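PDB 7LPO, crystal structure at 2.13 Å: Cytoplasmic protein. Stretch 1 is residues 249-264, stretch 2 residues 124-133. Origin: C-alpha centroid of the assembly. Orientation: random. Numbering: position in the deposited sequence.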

ATOM      1  N   LYS A 249       2.473  21.713  -3.081  1.00 19.98           N
ATOM      2  CA  LYS A 249       2.483  23.125  -3.443  1.00 20.87           C
ATOM      3  C   LYS A 249       1.953  23.338  -4.853  1.00 19.65           C
ATOM      4  O   LYS A 249       1.170  24.262  -5.098  1.00 20.82           O
ATOM      5  CB  LYS A 249       3.904  23.672  -3.323  1.00 23.05           C
ATOM      6  CG  LYS A 249       4.066  25.107  -3.777  1.00 26.94           C
ATOM      7  CD  LYS A 249       5.264  25.753  -3.082  1.00 32.17           C
ATOM      8  CE  LYS A 249       6.327  26.140  -4.081  1.00 36.66           C
ATOM      9  NZ  LYS A 249       5.837  27.240  -4.951  1.00 40.51           N
ATOM     10  N   ARG A 250       2.379  22.498  -5.797  1.00 17.10           N
ATOM     11  CA  ARG A 250       1.929  22.644  -7.176  1.00 17.97           C
ATOM     12  C   ARG A 250       0.417  22.512  -7.273  1.00 18.82           C
ATOM     13  O   ARG A 250      -0.243  23.305  -7.954  1.00 20.33           O
ATOM     14  CB  ARG A 250       2.608  21.603  -8.063  1.00 21.04           C
ATOM     15  CG  ARG A 250       2.381  21.811  -9.541  1.00 24.15           C
ATOM     16  CD  ARG A 250       3.433  22.739 -10.093  1.00 25.67           C
ATOM     17  NE  ARG A 250       3.396  22.844 -11.548  1.00 27.22           N
ATOM     18  CZ  ARG A 250       4.273  23.553 -12.253  1.00 28.08           C
ATOM     19  NH1 ARG A 250       5.248  24.201 -11.626  1.00 28.66           N
ATOM     20  NH2 ARG A 250       4.184  23.613 -13.574  1.00 28.03           N
ATOM     21  N   ILE A 251      -0.147  21.494  -6.621  1.00 20.22           N
ATOM     22  CA  ILE A 251      -1.594  21.322  -6.624  1.00 20.61           C
ATOM     23  C   ILE A 251      -2.261  22.526  -5.979  1.00 22.85           C
ATOM     24  O   ILE A 251      -3.279  23.029  -6.470  1.00 25.58           O
ATOM     25  CB  ILE A 251      -1.984  20.020  -5.898  1.00 18.78           C
ATOM     26  CG1 ILE A 251      -1.551  18.795  -6.692  1.00 18.34           C
ATOM     27  CG2 ILE A 251      -3.475  19.982  -5.646  1.00 15.69           C
ATOM     28  CD1 ILE A 251      -1.550  17.522  -5.852  1.00 18.82           C
ATOM     29  N   ALA A 252      -1.703  23.003  -4.863  1.00 21.27           N
ATOM     30  CA  ALA A 252      -2.330  24.103  -4.141  1.00 22.57           C
ATOM     31  C   ALA A 252      -2.316  25.394  -4.955  1.00 25.61           C
ATOM     32  O   ALA A 252      -3.259  26.192  -4.878  1.00 27.65           O
ATOM     33  CB  ALA A 252      -1.631  24.310  -2.795  1.00 21.51           C
ATOM     34  N   GLU A 253      -1.264  25.619  -5.743  1.00 29.99           N
ATOM     35  CA  GLU A 253      -1.121  26.883  -6.454  1.00 28.35           C
ATOM     36  C   GLU A 253      -1.724  26.856  -7.846  1.00 27.98           C
ATOM     37  O   GLU A 253      -2.217  27.890  -8.309  1.00 29.58           O
ATOM     38  CB  GLU A 253       0.355  27.272  -6.563  1.00 29.43           C
ATOM     39  CG  GLU A 253       0.994  27.601  -5.236  1.00 33.65           C
ATOM     40  CD  GLU A 253       2.447  27.972  -5.366  1.00 40.03           C
ATOM     41  OE1 GLU A 253       3.016  27.827  -6.471  1.00 42.83           O
ATOM     42  OE2 GLU A 253       3.027  28.409  -4.354  1.00 43.46           O
ATOM     43  N   GLU A 254      -1.693  25.710  -8.526  1.00 23.73           N
ATOM     44  CA  GLU A 254      -2.152  25.615  -9.904  1.00 23.69           C
ATOM     45  C   GLU A 254      -3.502  24.935 -10.053  1.00 22.70           C
ATOM     46  O   GLU A 254      -4.101  25.028 -11.131  1.00 24.60           O
ATOM     47  CB  GLU A 254      -1.128  24.856 -10.758  1.00 26.00           C
ATOM     48  CG  GLU A 254       0.201  25.577 -10.910  1.00 29.84           C
ATOM     49  CD  GLU A 254       0.061  26.905 -11.649  1.00 31.18           C
ATOM     50  OE1 GLU A 254      -0.580  26.931 -12.737  1.00 30.20           O
ATOM     51  OE2 GLU A 254       0.588  27.914 -11.130  1.00 30.66           O
ATOM     52  N   ALA A 255      -3.990  24.249  -9.025  1.00 24.32           N
ATOM     53  CA  ALA A 255      -5.272  23.560  -9.103  1.00 24.29           C
ATOM     54  C   ALA A 255      -5.889  23.491  -7.709  1.00 23.40           C
ATOM     55  O   ALA A 255      -6.226  22.427  -7.198  1.00 25.40           O
ATOM     56  CB  ALA A 255      -5.100  22.171  -9.715  1.00 27.13           C
ATOM     57  N   GLY A 256      -6.036  24.647  -7.066  1.00 19.20           N
ATOM     58  CA  GLY A 256      -6.505  24.675  -5.687  1.00 20.50           C
ATOM     59  C   GLY A 256      -7.896  24.117  -5.507  1.00 22.31           C
ATOM     60  O   GLY A 256      -8.257  23.706  -4.392  1.00 23.29           O
ATOM     61  N   ASP A 257      -8.698  24.104  -6.570  1.00 26.02           N
ATOM     62  CA  ASP A 257     -10.050  23.576  -6.560  1.00 26.55           C
ATOM     63  C   ASP A 257     -10.096  22.076  -6.295  1.00 27.51           C
ATOM     64  O   ASP A 257     -11.150  21.561  -5.925  1.00 30.36           O
ATOM     65  CB  ASP A 257     -10.709  23.835  -7.901  1.00 31.85           C
ATOM     66  CG  ASP A 257      -9.860  23.305  -9.068  1.00 42.40           C
ATOM     67  OD1 ASP A 257      -8.909  24.008  -9.500  1.00 45.42           O
ATOM     68  OD2 ASP A 257     -10.134  22.176  -9.548  1.00 49.26           O
ATOM     69  N   LEU A 258      -8.966  21.386  -6.456  1.00 26.41           N
ATOM     70  CA  LEU A 258      -8.933  19.956  -6.176  1.00 25.80           C
ATOM     71  C   LEU A 258      -8.919  19.682  -4.681  1.00 24.18           C
ATOM     72  O   LEU A 258      -9.344  18.608  -4.244  1.00 25.72           O
ATOM     73  CB  LEU A 258      -7.696  19.330  -6.816  1.00 26.66           C
ATOM     74  CG  LEU A 258      -7.542  19.369  -8.336  1.00 28.67           C
ATOM     75  CD1 LEU A 258      -6.152  18.891  -8.711  1.00 31.91           C
ATOM     76  CD2 LEU A 258      -8.598  18.531  -8.996  1.00 27.95           C
ATOM     77  N   LEU A 259      -8.420  20.619  -3.887  1.00 22.92           N
ATOM     78  CA  LEU A 259      -8.184  20.334  -2.482  1.00 22.30           C
ATOM     79  C   LEU A 259      -9.503  20.179  -1.740  1.00 23.90           C
ATOM     80  O   LEU A 259     -10.441  20.954  -1.944  1.00 24.49           O
ATOM     81  CB  LEU A 259      -7.352  21.441  -1.855  1.00 23.21           C
ATOM     82  CG  LEU A 259      -5.912  21.581  -2.347  1.00 26.57           C
ATOM     83  CD1 LEU A 259      -5.224  22.685  -1.546  1.00 27.11           C
ATOM     84  CD2 LEU A 259      -5.131  20.297  -2.242  1.00 29.00           C
ATOM     85  N   ASP A 260      -9.578  19.133  -0.907  1.00 23.06           N
ATOM     86  CA  ASP A 260     -10.692  18.891   0.006  1.00 25.47           C
ATOM     87  C   ASP A 260     -11.950  18.382  -0.691  1.00 24.52           C
ATOM     88  O   ASP A 260     -12.605  17.463  -0.187  1.00 23.17           O
ATOM     89  CB  ASP A 260     -10.988  20.165   0.806  1.00 26.87           C
ATOM     90  CG  ASP A 260      -9.771  20.656   1.574  1.00 30.24           C
ATOM     91  OD1 ASP A 260      -9.050  19.795   2.131  1.00 29.52           O
ATOM     92  OD2 ASP A 260      -9.519  21.886   1.607  1.00 31.40           O
ATOM     93  N   GLU A 261     -12.291  18.956  -1.845  1.00 25.81           N
ATOM     94  CA  GLU A 261     -13.412  18.437  -2.617  1.00 25.27           C
ATOM     95  C   GLU A 261     -13.046  17.123  -3.294  1.00 25.22           C
ATOM     96  O   GLU A 261     -13.875  16.211  -3.389  1.00 28.86           O
ATOM     97  CB  GLU A 261     -13.856  19.465  -3.654  1.00 29.40           C
ATOM     98  CG  GLU A 261     -14.983  18.980  -4.560  1.00 37.16           C
ATOM     99  CD  GLU A 261     -15.562  20.086  -5.435  1.00 45.40           C
ATOM    100  OE1 GLU A 261     -14.974  21.195  -5.487  1.00 48.65           O
ATOM    101  OE2 GLU A 261     -16.608  19.843  -6.075  1.00 47.58           O
ATOM    102  N   CYS A 262     -11.811  17.012  -3.786  1.00 19.66           N
ATOM    103  CA  CYS A 262     -11.338  15.774  -4.399  1.00 18.26           C
ATOM    104  C   CYS A 262     -10.187  15.187  -3.595  1.00 18.42           C
ATOM    105  O   CYS A 262     -10.339  14.108  -3.013  1.00 17.68           O
ATOM    106  CB  CYS A 262     -10.933  16.031  -5.850  1.00 18.09           C
ATOM    107  SG  CYS A 262     -10.191  14.607  -6.660  1.00 20.35           S
ATOM    108  N   VAL A 263      -9.045  15.871  -3.531  1.00 16.38           N
ATOM    109  CA  VAL A 263      -7.881  15.405  -2.784  1.00 15.65           C
ATOM    110  C   VAL A 263      -8.147  15.722  -1.316  1.00 14.11           C
ATOM    111  O   VAL A 263      -8.032  16.866  -0.888  1.00 16.47           O
ATOM    112  CB  VAL A 263      -6.590  16.057  -3.278  1.00 18.01           C
ATOM    113  CG1 VAL A 263      -5.416  15.631  -2.406  1.00 19.85           C
ATOM    114  CG2 VAL A 263      -6.355  15.707  -4.737  1.00 18.34           C
ATOM    115  N   ILE A 264      -8.514  14.710  -0.538  1.00 15.40           N
ATOM    116  CA  ILE A 264      -8.913  14.969   0.838  1.00 13.85           C
ATOM    117  C   ILE A 264      -7.763  14.884   1.832  1.00 13.87           C
ATOM    118  O   ILE A 264      -7.902  15.373   2.959  1.00 13.87           O
ATOM    119  CB  ILE A 264     -10.036  14.006   1.256  1.00 18.43           C
ATOM    120  CG1 ILE A 264      -9.548  12.554   1.276  1.00 17.24           C
ATOM    121  CG2 ILE A 264     -11.217  14.146   0.307  1.00 18.93           C
ATOM    122  CD1 ILE A 264     -10.635  11.543   1.731  1.00 16.19           C
TER
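Stretch 2, residues 124-133: IIAVLRKCKE

Stretch 2 is helical throughout, part of a helix that begins earlier in the chain, and it lies across a more varied surface: the C-terminal end of a helix (249-254 here), a 3-10 segment at 256-258, a turn, and the start of a strand at Val 263. The N-to-C directions of the two helices differ by 62° (signed crossing angle -62°), and the axes come no closer than 11.0 Å, so the helices meet over a short length, and the rest of stretch 2 runs on along the chain that follows Glu 254. The register follows this path: Ile 125 lies nearest Ile 251 (CA to CA 6.5 Å), Arg 129 nearest Leu 258 (CA to CA 7.1 Å), and Lys 132 nearest Cys 262 (CA to CA 5.6 Å). Ile 125, Leu 128, Arg 129 and Lys 132 form the contacting stripe of the helix, while Ala 126 and Lys 130 point away.

Ile 125 is the first bump. Its CA-to-CB bond points sideways, but the end of the side chain comes nearer and fits among Arg 250, Ile 251 and Ala 255: its CD1 is 3.6 Å from CG of Arg 250, its CG1 3.7 Å from CG1 of Ile 251, and its CG2 3.7 Å from CB of Ala 255. One turn on, Leu 128 points toward stretch 1 and fills a hollow lined by Ile 251, Leu 258 and Val 263. Its CD1 is 3.8 Å from CD1 of Ile 251 and 4.0 Å from CG2 of Val 263, while its CB takes CD1 of Leu 258 at 3.7 Å.

Leu 258 is the answering bump from stretch 1. Its two methyls spread over the helix surface, CD1 against Leu 128 and CD2 3.9 Å from CA of Arg 129 and 4.0 Å from CD of Lys 132. Beside it, CB of Cys 262 packs against CB of Lys 132 at 4.0 Å.

Charges border this apolar fit. Arg 129 reaches the chain where helix 249-254 gives way to the 3-10 segment: NH2 donates to the carbonyl O of Glu 254 (3.2 Å) and NH1 to OD1 of Asp 257 (3.2 Å), the latter within a salt bridge. Both acceptors lie at the guanidinium edge, near its plane. Lys 132, extended with all four chi angles t, carries NZ to OD2 of Asp 257 (3.3 Å, a weak hydrogen bond within a salt bridge) and forms a long salt bridge from NZ to OE1 of Glu 261 (3.8 Å).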

ATOM      1  N   ILE A 124      -0.008  14.742 -13.185  1.00 15.30           N
ATOM      2  CA  ILE A 124      -0.781  14.256 -12.043  1.00 16.45           C
ATOM      3  C   ILE A 124      -1.992  15.147 -11.806  1.00 18.06           C
ATOM      4  O   ILE A 124      -3.095  14.662 -11.536  1.00 19.67           O
ATOM      5  CB  ILE A 124       0.097  14.173 -10.781  1.00 17.96           C
ATOM      6  CG1 ILE A 124       1.083  13.008 -10.871  1.00 18.40           C
ATOM      7  CG2 ILE A 124      -0.773  14.015  -9.557  1.00 17.57           C
ATOM      8  CD1 ILE A 124       2.186  13.060  -9.827  1.00 17.91           C
ATOM      9  N   ILE A 125      -1.803  16.463 -11.891  1.00 19.03           N
ATOM     10  CA  ILE A 125      -2.907  17.396 -11.689  1.00 20.07           C
ATOM     11  C   ILE A 125      -4.004  17.154 -12.715  1.00 19.82           C
ATOM     12  O   ILE A 125      -5.194  17.167 -12.386  1.00 20.98           O
ATOM     13  CB  ILE A 125      -2.388  18.846 -11.738  1.00 22.48           C
ATOM     14  CG1 ILE A 125      -1.752  19.197 -10.392  1.00 21.38           C
ATOM     15  CG2 ILE A 125      -3.504  19.807 -12.109  1.00 22.29           C
ATOM     16  CD1 ILE A 125      -0.853  20.413 -10.433  1.00 20.43           C
ATOM     17  N   ALA A 126      -3.620  16.932 -13.974  1.00 21.80           N
ATOM     18  CA  ALA A 126      -4.600  16.633 -15.011  1.00 20.38           C
ATOM     19  C   ALA A 126      -5.353  15.347 -14.699  1.00 20.63           C
ATOM     20  O   ALA A 126      -6.572  15.273 -14.881  1.00 22.10           O
ATOM     21  CB  ALA A 126      -3.903  16.520 -16.370  1.00 20.27           C
ATOM     22  N   VAL A 127      -4.643  14.314 -14.244  1.00 21.21           N
ATOM     23  CA  VAL A 127      -5.312  13.082 -13.832  1.00 20.01           C
ATOM     24  C   VAL A 127      -6.262  13.357 -12.675  1.00 16.72           C
ATOM     25  O   VAL A 127      -7.407  12.901 -12.668  1.00 19.37           O
ATOM     26  CB  VAL A 127      -4.279  12.003 -13.461  1.00 23.35           C
ATOM     27  CG1 VAL A 127      -4.978  10.773 -12.880  1.00 26.19           C
ATOM     28  CG2 VAL A 127      -3.442  11.637 -14.671  1.00 24.02           C
ATOM     29  N   LEU A 128      -5.810  14.128 -11.686  1.00 17.19           N
ATOM     30  CA  LEU A 128      -6.679  14.439 -10.555  1.00 19.93           C
ATOM     31  C   LEU A 128      -7.930  15.186 -11.005  1.00 21.31           C
ATOM     32  O   LEU A 128      -9.018  14.967 -10.465  1.00 23.04           O
ATOM     33  CB  LEU A 128      -5.912  15.249  -9.513  1.00 19.10           C
ATOM     34  CG  LEU A 128      -4.768  14.484  -8.856  1.00 20.64           C
ATOM     35  CD1 LEU A 128      -3.979  15.377  -7.908  1.00 22.74           C
ATOM     36  CD2 LEU A 128      -5.306  13.238  -8.127  1.00 21.05           C
ATOM     37  N   ARG A 129      -7.804  16.056 -12.006  1.00 22.54           N
ATOM     38  CA  ARG A 129      -8.973  16.786 -12.486  1.00 25.32           C
ATOM     39  C   ARG A 129     -10.027  15.842 -13.054  1.00 23.57           C
ATOM     40  O   ARG A 129     -11.225  16.019 -12.806  1.00 22.49           O
ATOM     41  CB  ARG A 129      -8.556  17.814 -13.537  1.00 27.11           C
ATOM     42  CG  ARG A 129      -7.916  19.060 -12.944  1.00 30.69           C
ATOM     43  CD  ARG A 129      -8.132  20.265 -13.841  1.00 33.35           C
ATOM     44  NE  ARG A 129      -7.008  21.193 -13.788  1.00 36.53           N
ATOM     45  CZ  ARG A 129      -6.866  22.146 -12.872  1.00 40.35           C
ATOM     46  NH1 ARG A 129      -7.784  22.302 -11.918  1.00 41.15           N
ATOM     47  NH2 ARG A 129      -5.805  22.946 -12.913  1.00 42.71           N
ATOM     48  N   LYS A 130      -9.604  14.838 -13.825  1.00 27.63           N
ATOM     49  CA  LYS A 130     -10.558  13.863 -14.349  1.00 26.95           C
ATOM     50  C   LYS A 130     -11.174  13.030 -13.231  1.00 25.16           C
ATOM     51  O   LYS A 130     -12.371  12.720 -13.270  1.00 23.74           O
ATOM     52  CB  LYS A 130      -9.884  12.957 -15.376  1.00 29.46           C
ATOM     53  CG  LYS A 130      -9.717  13.606 -16.736  1.00 34.77           C
ATOM     54  CD  LYS A 130      -9.345  12.592 -17.807  1.00 39.91           C
ATOM     55  CE  LYS A 130      -9.722  13.094 -19.194  1.00 45.00           C
ATOM     56  NZ  LYS A 130     -11.191  13.330 -19.330  1.00 49.21           N
ATOM     57  N   CYS A 131     -10.380  12.645 -12.227  1.00 20.37           N
ATOM     58  CA  CYS A 131     -10.960  11.960 -11.072  1.00 19.25           C
ATOM     59  C   CYS A 131     -12.058  12.805 -10.439  1.00 18.37           C
ATOM     60  O   CYS A 131     -13.106  12.285 -10.041  1.00 18.27           O
ATOM     61  CB  CYS A 131      -9.881  11.638 -10.042  1.00 19.50           C
ATOM     62  SG  CYS A 131      -8.589  10.534 -10.674  1.00 25.84           S
ATOM     63  N   LYS A 132     -11.842  14.117 -10.351  1.00 24.93           N
ATOM     64  CA  LYS A 132     -12.850  14.992  -9.760  1.00 24.01           C
ATOM     65  C   LYS A 132     -14.104  15.052 -10.623  1.00 22.97           C
ATOM     66  O   LYS A 132     -15.224  15.019 -10.103  1.00 23.62           O
ATOM     67  CB  LYS A 132     -12.268  16.389  -9.561  1.00 24.90           C
ATOM     68  CG  LYS A 132     -13.192  17.367  -8.857  1.00 26.75           C
ATOM     69  CD  LYS A 132     -12.568  18.755  -8.838  1.00 29.50           C
ATOM     70  CE  LYS A 132     -13.546  19.792  -8.315  1.00 34.20           C
ATOM     71  NZ  LYS A 132     -13.246  21.133  -8.899  1.00 39.43           N
ATOM     72  N   GLU A 133     -13.933  15.136 -11.942  1.00 23.88           N
ATOM     73  CA  GLU A 133     -15.085  15.148 -12.836  1.00 27.28           C
ATOM     74  C   GLU A 133     -15.939  13.903 -12.646  1.00 29.33           C
ATOM     75  O   GLU A 133     -17.169  13.965 -12.747  1.00 32.32           O
ATOM     76  CB  GLU A 133     -14.623  15.256 -14.290  1.00 32.07           C
ATOM     77  CG  GLU A 133     -14.233  16.656 -14.719  1.00 39.82           C
ATOM     78  CD  GLU A 133     -13.317  16.659 -15.931  1.00 48.66           C
ATOM     79  OE1 GLU A 133     -12.328  17.431 -15.933  1.00 53.42           O
ATOM     80  OE2 GLU A 133     -13.581  15.885 -16.880  1.00 49.48           O
TER